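Local coordinates for carbohydrate oxidase (Microdochium nivale, PDB 3RJA), which oxidises the C1 hydroxyl of mono-, oligo- and polysaccharides to lactones with its FAD cofactor, reducing molecular oxygen to hydrogen peroxide, at residues A[370-375]-A[379-384]; A[155-160]-A[186-191]; A[4-9]-A[53-58]; A[23-28]-A[40-45]; A[212-217]-A[272-277]. All coordinates share one frame; numbering follows the deposited sequence.

Contact 1: A[370-375]-A[379-384]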
# COMPACT_ATOMS: atom_id res chain seq x y z
N VAL A 370 -12.31 2.66 12.57
CA VAL A 370 -11.25 3.36 13.26
C VAL A 370 -11.36 4.83 12.83
O VAL A 370 -11.64 5.13 11.67
CB VAL A 370 -9.87 2.77 12.92
CG1 VAL A 370 -8.74 3.50 13.65
CG2 VAL A 370 -9.83 1.26 13.27
N THR A 371 -11.20 5.77 13.77
CA THR A 371 -11.23 7.18 13.35
C THR A 371 -9.84 7.70 12.99
O THR A 371 -8.83 7.08 13.32
CB THR A 371 -11.75 8.08 14.47
OG1 THR A 371 -10.76 8.14 15.51
CG2 THR A 371 -13.10 7.56 15.05
N ASN A 372 -9.78 8.86 12.37
CA ASN A 372 -8.50 9.50 12.10
C ASN A 372 -7.62 9.79 13.32
O ASN A 372 -6.40 9.83 13.19
CB ASN A 372 -8.72 10.79 11.32
CG ASN A 372 -8.88 10.53 9.83
OD1 ASN A 372 -8.45 9.48 9.30
ND2 ASN A 372 -9.50 11.50 9.12
N ALA A 373 -8.23 10.01 14.49
CA ALA A 373 -7.48 10.32 15.71
C ALA A 373 -6.78 9.09 16.26
O ALA A 373 -5.82 9.22 17.00
CB ALA A 373 -8.45 10.91 16.83
N GLU A 374 -7.29 7.90 15.93
CA GLU A 374 -6.86 6.66 16.58
C GLU A 374 -5.54 6.01 16.11
O GLU A 374 -4.94 5.25 16.86
CB GLU A 374 -8.00 5.63 16.59
CG GLU A 374 -9.21 6.10 17.42
CD GLU A 374 -10.26 5.02 17.56
OE1 GLU A 374 -10.79 4.54 16.54
OE2 GLU A 374 -10.55 4.63 18.70
N THR A 375 -5.13 6.30 14.88
CA THR A 375 -3.85 5.84 14.33
C THR A 375 -3.37 6.96 13.41
O THR A 375 -4.12 7.90 13.10
CB THR A 375 -3.98 4.51 13.50
OG1 THR A 375 -4.60 4.77 12.23
CG2 THR A 375 -4.78 3.44 14.24
N HIS A 379 -6.98 8.72 6.40
CA HIS A 379 -7.99 8.67 5.34
C HIS A 379 -9.32 8.05 5.80
O HIS A 379 -10.11 7.59 4.97
CB HIS A 379 -7.47 7.89 4.13
CG HIS A 379 -6.14 8.36 3.64
ND1 HIS A 379 -5.94 9.62 3.12
CD2 HIS A 379 -4.96 7.71 3.56
CE1 HIS A 379 -4.68 9.74 2.74
NE2 HIS A 379 -4.06 8.59 2.99
N ARG A 380 -9.54 7.99 7.12
CA ARG A 380 -10.74 7.27 7.64
C ARG A 380 -12.06 7.94 7.23
O ARG A 380 -13.13 7.32 7.33
CB ARG A 380 -10.68 7.13 9.18
CG ARG A 380 -9.41 6.44 9.71
CD ARG A 380 -9.27 4.94 9.31
NE ARG A 380 -8.08 4.39 9.95
CZ ARG A 380 -7.74 3.09 10.05
NH1 ARG A 380 -8.53 2.11 9.59
NH2 ARG A 380 -6.58 2.77 10.65
N ASP A 381 -11.99 9.22 6.83
CA ASP A 381 -13.18 10.00 6.46
C ASP A 381 -13.29 10.07 4.95
O ASP A 381 -13.94 10.97 4.41
CB ASP A 381 -13.11 11.42 7.06
CG ASP A 381 -11.84 12.17 6.65
OD1 ASP A 381 -10.87 11.55 6.11
OD2 ASP A 381 -11.79 13.41 6.87
N LYS A 382 -12.60 9.16 4.27
CA LYS A 382 -12.61 9.12 2.78
C LYS A 382 -13.31 7.87 2.29
O LYS A 382 -12.94 6.75 2.68
CB LYS A 382 -11.20 9.18 2.18
CG LYS A 382 -10.29 10.30 2.74
CD LYS A 382 -10.94 11.72 2.62
CE LYS A 382 -9.94 12.87 2.72
NZ LYS A 382 -9.38 13.00 4.09
N LEU A 383 -14.29 8.06 1.42
CA LEU A 383 -15.06 6.97 0.85
C LEU A 383 -14.28 6.27 -0.25
O LEU A 383 -14.26 5.02 -0.32
CB LEU A 383 -16.43 7.49 0.31
CG LEU A 383 -17.37 6.36 -0.14
CD1 LEU A 383 -18.83 6.65 0.21
CD2 LEU A 383 -17.24 6.05 -1.63
N TRP A 384 -13.66 7.06 -1.13
CA TRP A 384 -12.92 6.53 -2.28
C TRP A 384 -11.41 6.52 -2.06
O TRP A 384 -10.83 7.53 -1.63
CB TRP A 384 -13.17 7.42 -3.51
CG TRP A 384 -14.57 7.36 -4.07
CD1 TRP A 384 -15.52 8.35 -4.04
CD2 TRP A 384 -15.17 6.26 -4.77
NE1 TRP A 384 -16.68 7.94 -4.67
CE2 TRP A 384 -16.49 6.65 -5.13
CE3 TRP A 384 -14.73 4.97 -5.10
CZ2 TRP A 384 -17.37 5.80 -5.81
CZ3 TRP A 384 -15.60 4.12 -5.80
CH2 TRP A 384 -16.91 4.55 -6.14
O HOH W 1 -6.71 6.29 11.78
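Val-370 lies over one face of the Arg-380 guanidinium, its CB 3.6 Å from CZ of that arginine and above the middle of the group. The carbonyl of Val-370 meets the aliphatic part of the same side chain, O to Arg-380 CG at 3.2 Å. Thr-371 O and Thr-375 OG1 lie within hydrogen-bonding distance of water 1, which accepts from Arg-380 NE. At Asn-372, OD1 receives the backbone N-H of Arg-380 (OD1 to N 2.9 Å), the donor tilted 26° from the carbonyl plane. This bond grips the second residue of a type I beta turn, His-379 to Lys-382, that lies in the long loop between strands 352-359 and 384-392 and leads into the second of them. The amide ND2 of Asn-372 reaches Asp-381 OD1 only weakly (3.3 Å), amide and carboxylate standing 83° apart; Glu-445 is a further acceptor for ND2, and Lys-382 forms a salt bridge to the Asp-381 carboxylate. Thr-375 meets the guanidinium at its edge: OG1 accepts from Arg-380 NH2 at 3.2 Å, almost in the plane. A bend at chi2 (-65°) turns the arginine chain toward this hydroxyl, while Asp-158 supplies its salt bridge.

Contact 2: A[155-160]-A[186-191]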
# COMPACT_ATOMS: atom_id res chain seq x y z
N LEU A 155 -7.96 -2.42 7.36
CA LEU A 155 -6.62 -2.32 6.75
C LEU A 155 -5.63 -3.31 7.35
O LEU A 155 -5.80 -3.77 8.51
CB LEU A 155 -6.08 -0.89 6.91
CG LEU A 155 -6.99 0.27 6.37
CD1 LEU A 155 -6.33 1.60 6.65
CD2 LEU A 155 -7.28 0.16 4.86
N ALA A 156 -4.59 -3.63 6.59
CA ALA A 156 -3.47 -4.39 7.11
C ALA A 156 -2.99 -3.76 8.41
O ALA A 156 -2.80 -4.46 9.40
CB ALA A 156 -2.31 -4.48 6.07
N VAL A 157 -2.85 -2.44 8.42
CA VAL A 157 -2.43 -1.70 9.60
C VAL A 157 -3.33 -1.95 10.84
O VAL A 157 -2.84 -1.94 11.96
CB VAL A 157 -2.25 -0.17 9.32
CG1 VAL A 157 -3.59 0.56 9.19
CG2 VAL A 157 -1.41 0.48 10.42
N ASP A 158 -4.61 -2.19 10.61
CA ASP A 158 -5.55 -2.46 11.69
C ASP A 158 -5.34 -3.82 12.38
O ASP A 158 -5.86 -4.03 13.46
CB ASP A 158 -6.98 -2.30 11.17
CG ASP A 158 -7.28 -0.86 10.73
OD1 ASP A 158 -6.75 0.08 11.38
OD2 ASP A 158 -8.02 -0.69 9.72
N SER A 159 -4.58 -4.74 11.78
CA SER A 159 -4.21 -5.98 12.47
C SER A 159 -3.04 -5.80 13.46
O SER A 159 -2.74 -6.68 14.24
CB SER A 159 -3.82 -7.06 11.43
OG SER A 159 -2.51 -6.79 10.96
N VAL A 160 -2.34 -4.66 13.39
CA VAL A 160 -1.12 -4.46 14.16
C VAL A 160 -1.46 -4.19 15.63
O VAL A 160 -2.14 -3.20 15.95
CB VAL A 160 -0.26 -3.29 13.58
CG1 VAL A 160 1.00 -3.07 14.41
CG2 VAL A 160 0.09 -3.52 12.07
N GLY A 186 2.22 6.57 15.45
CA GLY A 186 2.98 6.91 14.26
C GLY A 186 3.33 5.72 13.39
O GLY A 186 3.31 5.83 12.16
N ILE A 187 3.66 4.58 14.00
CA ILE A 187 4.04 3.42 13.22
C ILE A 187 2.83 2.97 12.38
O ILE A 187 2.98 2.55 11.21
CB ILE A 187 4.55 2.24 14.10
CG1 ILE A 187 5.91 2.58 14.75
CG2 ILE A 187 4.60 0.92 13.35
CD1 ILE A 187 7.07 2.84 13.83
N LYS A 188 1.64 3.12 12.97
CA LYS A 188 0.41 2.70 12.32
C LYS A 188 -0.16 3.73 11.34
O LYS A 188 -1.22 4.32 11.56
CB LYS A 188 -0.63 2.22 13.34
CG LYS A 188 -0.22 0.92 14.02
CD LYS A 188 -1.20 0.45 15.11
CE LYS A 188 -2.56 0.15 14.48
NZ LYS A 188 -3.43 -0.51 15.44
N GLY A 189 0.57 3.91 10.23
CA GLY A 189 0.11 4.74 9.12
C GLY A 189 1.20 5.62 8.52
O GLY A 189 1.06 6.12 7.40
N ALA A 190 2.28 5.82 9.27
CA ALA A 190 3.37 6.66 8.81
C ALA A 190 4.69 6.04 9.23
O ALA A 190 5.67 6.75 9.43
CB ALA A 190 3.20 8.13 9.38
N GLY A 191 4.71 4.70 9.28
CA GLY A 191 5.74 3.94 9.98
C GLY A 191 7.15 4.12 9.48
O GLY A 191 8.11 3.97 10.24
O HOH W 2 -6.24 -0.06 14.20
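The carbonyl group of Val-160 is met in its own plane by the ammonium of Lys-188: NZ donates to O at 3.0 Å, with a C=O...N angle of 154°. The carboxylate of Asp-158 is approached at OD2 by the backbone N of Leu-155, on the anti side and 31° out of the plane. Its OD1, which also forms a salt bridge with Arg-380, accepts from water 2, which in turn accepts from Lys-188 NZ at 3.1 Å, so lysine and aspartate are joined through solvent while their charged atoms stay 5.3 Å apart (OD1 of Asp-158 to NZ of Lys-188). Lys-188 runs extended as far as CD and then bends at chi3 (63°), which carries CE past Val-157 O at 3.3 Å and brings NZ to the Val-160 carbonyl. Val-157 presses on the root of this chain: CG2 lies 3.4 Å from Lys-188 CA, tighter than an ordinary carbon contact. Val-160 slides past the lysine in the opposing direction, CB 4.1 Å from Lys-188 CD. Lys-188 also centres an inverse gamma turn, followed by Gly-189, whose backbone angles would drive a side chain into the preceding carbonyl O. The contact thus ties the turn entering strand 160-166 to the helix 181-190 region, just after which Gly-191 touches FAD, in the FAD-binding fold of the p-cresol methylhydroxylase type.

Contact 3: A[4-9]-A[53-58]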
# COMPACT_ATOMS: atom_id res chain seq x y z
N GLU A 4 31.59 -0.30 4.58
CA GLU A 4 31.76 -1.76 4.46
C GLU A 4 32.51 -2.29 5.71
O GLU A 4 32.08 -3.24 6.36
CB GLU A 4 32.54 -2.13 3.20
CG GLU A 4 31.82 -1.86 1.85
CD GLU A 4 31.83 -0.39 1.43
OE1 GLU A 4 32.60 0.40 2.01
OE2 GLU A 4 31.07 -0.03 0.50
N ALA A 5 33.62 -1.65 6.05
CA ALA A 5 34.44 -2.06 7.20
C ALA A 5 33.59 -2.03 8.47
O ALA A 5 33.63 -2.97 9.25
CB ALA A 5 35.63 -1.12 7.35
N CYS A 6 32.81 -0.96 8.63
CA CYS A 6 31.96 -0.81 9.82
C CYS A 6 30.94 -1.94 9.94
O CYS A 6 30.75 -2.48 11.02
CB CYS A 6 31.21 0.53 9.81
SG CYS A 6 30.29 0.83 11.34
N LEU A 7 30.28 -2.26 8.83
CA LEU A 7 29.27 -3.30 8.84
C LEU A 7 29.91 -4.67 9.10
O LEU A 7 29.39 -5.48 9.86
CB LEU A 7 28.50 -3.29 7.50
CG LEU A 7 27.58 -2.10 7.29
CD1 LEU A 7 27.12 -2.00 5.83
CD2 LEU A 7 26.38 -2.10 8.29
N SER A 8 31.04 -4.92 8.45
CA SER A 8 31.72 -6.21 8.59
C SER A 8 32.26 -6.43 10.01
O SER A 8 32.15 -7.53 10.53
CB SER A 8 32.82 -6.35 7.55
OG SER A 8 32.24 -6.81 6.34
N ALA A 9 32.81 -5.38 10.62
CA ALA A 9 33.26 -5.40 12.02
C ALA A 9 32.17 -5.79 12.99
O ALA A 9 32.45 -6.40 14.01
CB ALA A 9 33.83 -4.02 12.43
N VAL A 53 22.24 0.61 11.84
CA VAL A 53 21.86 1.96 12.27
C VAL A 53 23.02 2.65 13.04
O VAL A 53 23.29 3.83 12.83
CB VAL A 53 20.49 1.94 13.03
CG1 VAL A 53 20.16 3.26 13.74
CG2 VAL A 53 19.36 1.56 12.07
N GLN A 54 23.75 1.90 13.88
CA GLN A 54 24.98 2.41 14.51
C GLN A 54 26.04 2.91 13.50
O GLN A 54 26.59 4.01 13.65
CB GLN A 54 25.63 1.30 15.36
CG GLN A 54 25.06 1.08 16.73
CD GLN A 54 25.99 0.21 17.58
OE1 GLN A 54 26.10 -1.01 17.36
NE2 GLN A 54 26.68 0.84 18.54
N CYS A 55 26.35 2.10 12.48
CA CYS A 55 27.30 2.51 11.42
C CYS A 55 26.87 3.80 10.72
O CYS A 55 27.70 4.70 10.43
CB CYS A 55 27.48 1.38 10.39
SG CYS A 55 28.43 -0.00 11.07
N ALA A 56 25.57 3.88 10.44
CA ALA A 56 25.02 5.06 9.78
C ALA A 56 25.32 6.28 10.64
O ALA A 56 25.82 7.30 10.14
CB ALA A 56 23.52 4.91 9.57
N LYS A 57 25.05 6.16 11.95
CA LYS A 57 25.34 7.26 12.91
C LYS A 57 26.84 7.61 12.94
O LYS A 57 27.21 8.79 12.92
CB LYS A 57 24.86 6.91 14.33
CG LYS A 57 25.23 8.01 15.34
CD LYS A 57 24.81 7.66 16.74
CE LYS A 57 25.30 8.68 17.74
NZ LYS A 57 24.81 8.32 19.08
N LYS A 58 27.69 6.59 12.98
CA LYS A 58 29.15 6.80 13.01
C LYS A 58 29.68 7.57 11.78
O LYS A 58 30.56 8.42 11.91
CB LYS A 58 29.85 5.44 13.12
CG LYS A 58 31.35 5.54 13.34
CD LYS A 58 32.08 4.23 12.98
CE LYS A 58 33.42 4.10 13.71
NZ LYS A 58 33.22 3.82 15.19
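Helices 4-9 and 53-58 run roughly antiparallel, their N-to-C directions 146° apart and their axes approaching to 9.5 Å, with Cys-6 and Cys-55 as the nearest residues (CA to CA 5.9 Å). A disulfide between these two cysteines carries the contact, a covalent cross-link of the kind common in extracellular proteins. It fastens the N-terminal helix 2-9 to helix 46-58, the connecting helix of a beta-alpha-beta crossover that links the parallel strands 39-42 and 63-66 with strand 84-87 between them. The two half-cystines enter differently. Cys-6 turns SG opposite its own backbone N (chi1 -174°), whereas Cys-55 swings SG opposite its carbonyl carbon. The two sulfurs meet at 2.1 Å, and the chi3 of -91° is a left-handed twist close to the preferred 90°. Leu-7 packs beside the bridge: its CD2 comes within 4.0 Å of Cys-55 SG, and its backbone N lies 3.7 Å from the same sulfur. The leucine also reaches Leu-84 of the parallel sheet, as does Ala-56, so that both helices rest on a common residue of the middle strand. Val-12 and Ile-14, in the loop that follows the N-terminal helix, add to the surroundings of Leu-7. Toward the surface, the chain of Lys-58, extended until it bends at chi4, reaches the disulfide with CD alone, which stands 4.2 Å from Cys-6 SG.

Contact 4: A[23-28]-A[40-45]. With ABL ((2R,3R,4R,5R)-4,5-dihydroxy-2-(hydroxymethyl)-6-oxopiperidin-3-yl beta-D-glucopyranoside), chain H.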
# COMPACT_ATOMS: atom_id res chain seq x y z
N GLU A 23 23.02 -7.64 -7.38
CA GLU A 23 22.17 -7.35 -8.53
C GLU A 23 20.68 -7.51 -8.21
O GLU A 23 19.88 -6.69 -8.62
CB GLU A 23 22.56 -8.18 -9.77
CG GLU A 23 23.98 -7.86 -10.34
CD GLU A 23 24.14 -6.44 -10.86
OE1 GLU A 23 23.34 -6.02 -11.71
OE2 GLU A 23 25.09 -5.74 -10.42
N ARG A 24 20.32 -8.60 -7.51
CA ARG A 24 18.95 -8.81 -7.07
C ARG A 24 18.48 -7.71 -6.09
O ARG A 24 17.42 -7.12 -6.28
CB ARG A 24 18.81 -10.18 -6.40
CG ARG A 24 17.46 -10.37 -5.68
CD ARG A 24 17.31 -11.77 -5.03
NE ARG A 24 16.38 -11.68 -3.91
CZ ARG A 24 15.86 -12.73 -3.27
NH1 ARG A 24 16.17 -13.97 -3.66
NH2 ARG A 24 15.03 -12.54 -2.23
N ASP A 25 19.27 -7.45 -5.05
CA ASP A 25 18.86 -6.54 -3.98
C ASP A 25 18.78 -5.05 -4.42
O ASP A 25 17.98 -4.28 -3.87
CB ASP A 25 19.81 -6.67 -2.79
CG ASP A 25 19.64 -7.99 -1.99
OD1 ASP A 25 18.62 -8.70 -2.12
OD2 ASP A 25 20.55 -8.31 -1.19
N VAL A 26 19.62 -4.67 -5.39
CA VAL A 26 19.77 -3.28 -5.78
C VAL A 26 18.74 -2.90 -6.88
O VAL A 26 18.61 -1.71 -7.24
CB VAL A 26 21.22 -2.96 -6.29
CG1 VAL A 26 21.37 -3.34 -7.78
CG2 VAL A 26 21.52 -1.47 -6.12
N GLU A 27 18.04 -3.90 -7.40
CA GLU A 27 17.10 -3.66 -8.48
C GLU A 27 15.76 -3.16 -7.91
O GLU A 27 15.14 -3.86 -7.10
CB GLU A 27 16.88 -4.96 -9.29
CG GLU A 27 15.96 -4.80 -10.52
CD GLU A 27 15.76 -6.12 -11.28
OE1 GLU A 27 15.53 -7.18 -10.63
OE2 GLU A 27 15.84 -6.09 -12.53
N PRO A 28 15.31 -1.96 -8.31
CA PRO A 28 13.99 -1.43 -7.84
C PRO A 28 12.84 -2.17 -8.49
O PRO A 28 13.01 -2.69 -9.61
CB PRO A 28 13.97 -0.01 -8.39
CG PRO A 28 14.85 -0.09 -9.69
CD PRO A 28 15.93 -1.10 -9.35
N ILE A 40 24.81 -2.02 0.82
CA ILE A 40 23.62 -2.77 1.16
C ILE A 40 23.93 -3.79 2.27
O ILE A 40 24.72 -4.71 2.06
CB ILE A 40 23.04 -3.50 -0.05
CG1 ILE A 40 22.90 -2.55 -1.27
CG2 ILE A 40 21.67 -4.14 0.30
CD1 ILE A 40 22.28 -3.27 -2.52
N ALA A 41 23.29 -3.60 3.44
CA ALA A 41 23.35 -4.52 4.58
C ALA A 41 22.19 -5.51 4.45
O ALA A 41 21.02 -5.13 4.58
CB ALA A 41 23.23 -3.77 5.90
N GLN A 42 22.53 -6.77 4.17
CA GLN A 42 21.51 -7.80 3.97
C GLN A 42 21.31 -8.51 5.32
O GLN A 42 22.01 -9.49 5.63
CB GLN A 42 21.96 -8.79 2.89
CG GLN A 42 20.84 -9.72 2.38
CD GLN A 42 21.37 -10.84 1.52
OE1 GLN A 42 21.35 -10.76 0.27
NE2 GLN A 42 21.83 -11.90 2.15
N THR A 43 20.40 -7.97 6.13
CA THR A 43 20.33 -8.34 7.54
C THR A 43 19.64 -9.68 7.78
O THR A 43 18.72 -10.04 7.05
CB THR A 43 19.59 -7.27 8.38
OG1 THR A 43 18.27 -7.04 7.85
CG2 THR A 43 20.39 -5.95 8.40
N GLN A 44 20.04 -10.38 8.84
CA GLN A 44 19.43 -11.65 9.21
C GLN A 44 18.73 -11.57 10.58
O GLN A 44 17.83 -12.36 10.87
CB GLN A 44 20.49 -12.78 9.23
CG GLN A 44 21.00 -13.15 7.83
CD GLN A 44 19.96 -13.90 6.97
OE1 GLN A 44 19.00 -14.48 7.50
NE2 GLN A 44 20.13 -13.88 5.65
N THR A 45 19.12 -10.62 11.41
CA THR A 45 18.60 -10.52 12.78
C THR A 45 18.31 -9.07 13.17
O THR A 45 18.77 -8.13 12.49
CB THR A 45 19.66 -11.00 13.79
OG1 THR A 45 20.76 -10.08 13.77
CG2 THR A 45 20.15 -12.45 13.49
C1A ABL H . 26.31 -10.81 -1.57
O1A ABL H . 26.23 -9.91 -2.44
C2A ABL H . 27.12 -12.08 -1.79
O2A ABL H . 27.16 -12.31 -3.20
C3A ABL H . 26.44 -13.29 -1.14
O3A ABL H . 27.31 -14.43 -1.27
C4A ABL H . 26.19 -13.03 0.32
O1 ABL H . 25.54 -14.16 0.93
C5A ABL H . 25.15 -11.88 0.35
N5 ABL H . 25.65 -10.70 -0.39
C6A ABL H . 24.91 -11.42 1.80
O6A ABL H . 26.11 -11.50 2.55
C1 ABL H . 26.18 -14.94 1.97
C2 ABL H . 25.20 -16.03 2.44
O2 ABL H . 23.99 -15.45 2.94
C3 ABL H . 25.84 -16.88 3.53
O3 ABL H . 24.98 -17.98 3.76
C4 ABL H . 27.27 -17.34 3.10
O4 ABL H . 27.94 -17.94 4.21
C5 ABL H . 28.10 -16.15 2.60
O5 ABL H . 27.36 -15.55 1.52
C6 ABL H . 29.54 -16.49 2.20
O6 ABL H . 29.67 -17.50 1.23
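Asp-25 and Gln-42 bring their flat ends together at about a right angle, carboxylate and amide planes 79° apart. Asp-25 OD2 points at the glutamine end, 3.8 Å from Gln-42 CD. Gln-42 holds CG opposite its backbone N (chi1 -167°) and stays extended beyond it, so that the amide stands between the aspartate and the bound disaccharide analogue, with CD 3.6 Å from ABL C6A. Ile-16 and Thr-19 hydrogen-bond this ligand, in a carbohydrate site separate from the pocket lined by Tyr-72 and Tyr-428. The C-terminal end of helix 20-25 and the residue after it pack here against strand 39-42, an outer strand of the three-stranded parallel sheet in the FAD-binding part of the enzyme. The carboxylate of Asp-25 forms a salt bridge with Arg-90 through OD1, while OD2 lies close to the carboxylate of Asp-15; such a pairing could raise the proton affinity of one of the acids, an effect the arginine would partly offset. Next to the polar groups, Val-26 and Ile-40 also cross at about a right angle. The delta methyl of the isoleucine makes the touch, CD1 lying 3.9 Å from Val-26 CB and 4.2 Å from Asp-25 CB.

Contact 5: A[212-217]-A[272-277]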
# COMPACT_ATOMS: atom_id res chain seq x y z
N THR A 212 -16.97 -15.65 -2.21
CA THR A 212 -17.40 -15.57 -3.59
C THR A 212 -16.70 -14.40 -4.31
O THR A 212 -16.82 -13.22 -3.92
CB THR A 212 -18.93 -15.36 -3.68
OG1 THR A 212 -19.59 -16.48 -3.09
CG2 THR A 212 -19.37 -15.24 -5.12
N ARG A 213 -16.00 -14.74 -5.37
CA ARG A 213 -15.47 -13.74 -6.26
C ARG A 213 -16.56 -13.36 -7.25
O ARG A 213 -17.23 -14.21 -7.80
CB ARG A 213 -14.27 -14.26 -7.03
CG ARG A 213 -13.87 -13.32 -8.16
CD ARG A 213 -12.46 -13.63 -8.65
NE ARG A 213 -12.08 -12.62 -9.62
CZ ARG A 213 -10.85 -12.39 -10.04
NH1 ARG A 213 -9.83 -13.09 -9.56
NH2 ARG A 213 -10.63 -11.43 -10.93
N PHE A 214 -16.71 -12.05 -7.46
CA PHE A 214 -17.72 -11.58 -8.37
C PHE A 214 -17.19 -10.49 -9.27
O PHE A 214 -16.11 -9.92 -9.02
CB PHE A 214 -18.98 -11.13 -7.60
CG PHE A 214 -18.77 -9.96 -6.70
CD1 PHE A 214 -18.97 -8.66 -7.18
CD2 PHE A 214 -18.41 -10.13 -5.38
CE1 PHE A 214 -18.84 -7.55 -6.34
CE2 PHE A 214 -18.25 -9.05 -4.54
CZ PHE A 214 -18.46 -7.74 -5.01
N GLY A 215 -17.94 -10.22 -10.34
CA GLY A 215 -17.51 -9.29 -11.36
C GLY A 215 -18.70 -8.84 -12.19
O GLY A 215 -19.65 -9.62 -12.39
N VAL A 216 -18.65 -7.58 -12.64
CA VAL A 216 -19.68 -7.01 -13.51
C VAL A 216 -19.02 -6.20 -14.63
O VAL A 216 -18.32 -5.23 -14.35
CB VAL A 216 -20.64 -6.05 -12.73
CG1 VAL A 216 -21.69 -5.47 -13.68
CG2 VAL A 216 -21.30 -6.77 -11.54
N THR A 217 -19.22 -6.62 -15.87
CA THR A 217 -18.81 -5.83 -17.02
C THR A 217 -19.80 -4.68 -17.17
O THR A 217 -20.98 -4.92 -17.44
CB THR A 217 -18.80 -6.70 -18.29
OG1 THR A 217 -18.16 -7.95 -18.00
CG2 THR A 217 -18.09 -6.02 -19.44
N ALA A 272 -28.09 -11.28 -3.75
CA ALA A 272 -29.10 -10.59 -2.97
C ALA A 272 -28.51 -9.28 -2.41
O ALA A 272 -29.15 -8.25 -2.48
CB ALA A 272 -29.62 -11.47 -1.84
N ALA A 273 -27.29 -9.35 -1.88
CA ALA A 273 -26.64 -8.18 -1.28
C ALA A 273 -26.30 -7.08 -2.30
O ALA A 273 -26.34 -5.90 -1.97
CB ALA A 273 -25.39 -8.61 -0.49
N PHE A 274 -25.95 -7.49 -3.52
CA PHE A 274 -25.49 -6.56 -4.58
C PHE A 274 -26.63 -6.05 -5.44
O PHE A 274 -26.47 -5.06 -6.15
CB PHE A 274 -24.44 -7.24 -5.50
CG PHE A 274 -23.34 -6.33 -5.92
CD1 PHE A 274 -22.42 -5.84 -4.98
CD2 PHE A 274 -23.23 -5.92 -7.24
CE1 PHE A 274 -21.40 -4.96 -5.36
CE2 PHE A 274 -22.20 -5.06 -7.66
CZ PHE A 274 -21.28 -4.58 -6.71
N GLN A 275 -27.79 -6.71 -5.35
CA GLN A 275 -28.95 -6.38 -6.21
C GLN A 275 -29.37 -4.89 -6.21
O GLN A 275 -29.71 -4.37 -7.28
CB GLN A 275 -30.17 -7.29 -5.91
CG GLN A 275 -31.23 -7.33 -7.05
CD GLN A 275 -30.66 -7.85 -8.38
OE1 GLN A 275 -30.01 -8.88 -8.41
NE2 GLN A 275 -30.90 -7.12 -9.46
N PRO A 276 -29.35 -4.23 -5.02
CA PRO A 276 -29.69 -2.81 -4.98
C PRO A 276 -28.83 -1.98 -5.90
O PRO A 276 -29.33 -1.00 -6.44
CB PRO A 276 -29.45 -2.43 -3.49
CG PRO A 276 -29.77 -3.70 -2.75
CD PRO A 276 -29.18 -4.78 -3.66
N LEU A 277 -27.57 -2.38 -6.11
CA LEU A 277 -26.66 -1.68 -7.01
C LEU A 277 -26.96 -2.04 -8.47
O LEU A 277 -27.06 -1.14 -9.33
CB LEU A 277 -25.19 -1.98 -6.69
CG LEU A 277 -24.14 -1.28 -7.60
CD1 LEU A 277 -24.49 0.19 -7.86
CD2 LEU A 277 -22.70 -1.37 -7.00
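Phe-214 and Phe-274 form an aromatic pair between a sheet and the helix lying on it. Helix 267-278 is the connection of a beta-alpha-beta crossover from strand 258-264 to strand 286-293, and strand 212-217 runs between those two in the large antiparallel sheet, so the helix passes above it. The aromatic interaction is edge-to-face but tilted: the edge of Phe-214 is directed at the face of Phe-274, ring centroids 5.0 Å apart and planes at 55°. CE1 of Phe-214 does the touching, off-centre toward the rim, and lies 3.8 Å from Phe-274 CE1. A chi1 of 65° places the Phe-214 ring between its backbone N and carbonyl carbon. Trp-270, one turn earlier on the helix, stacks on Phe-214 and also meets Phe-274, making an aromatic cluster of three; Ile-259 of the adjacent strand and Val-245 of the next one touch both phenylalanines. An aliphatic-to-aromatic contact comes from Val-216, two residues along the strand and on the same side of the sheet as Phe-214. Its CG2 approaches the Phe-274 ring obliquely, at 4.3 Å from CE2.

How the contacts relate
Along the chain, contact 4 is nested within the loop closed by contact 3; contacts 2, 5 and 1 follow in that order. Contacts 3 and 4 have centres about 16 Å apart and share the small parallel sheet, with Leu-7 touching Ala-41, so the N-terminal region is bound both to the sheet and to its connecting helix. Contacts 1 and 2, centres about 12 Å apart, meet directly through Arg-380 and Asp-158, with the flavin about 10 Å from the side chains of His-379 and Val-157, joining a loop of the eight-stranded antiparallel sheet to the cofactor-binding part. Contact 5 belongs to that same large sheet but lies about 55 Å, centre to centre, from contact 3, across the molecule.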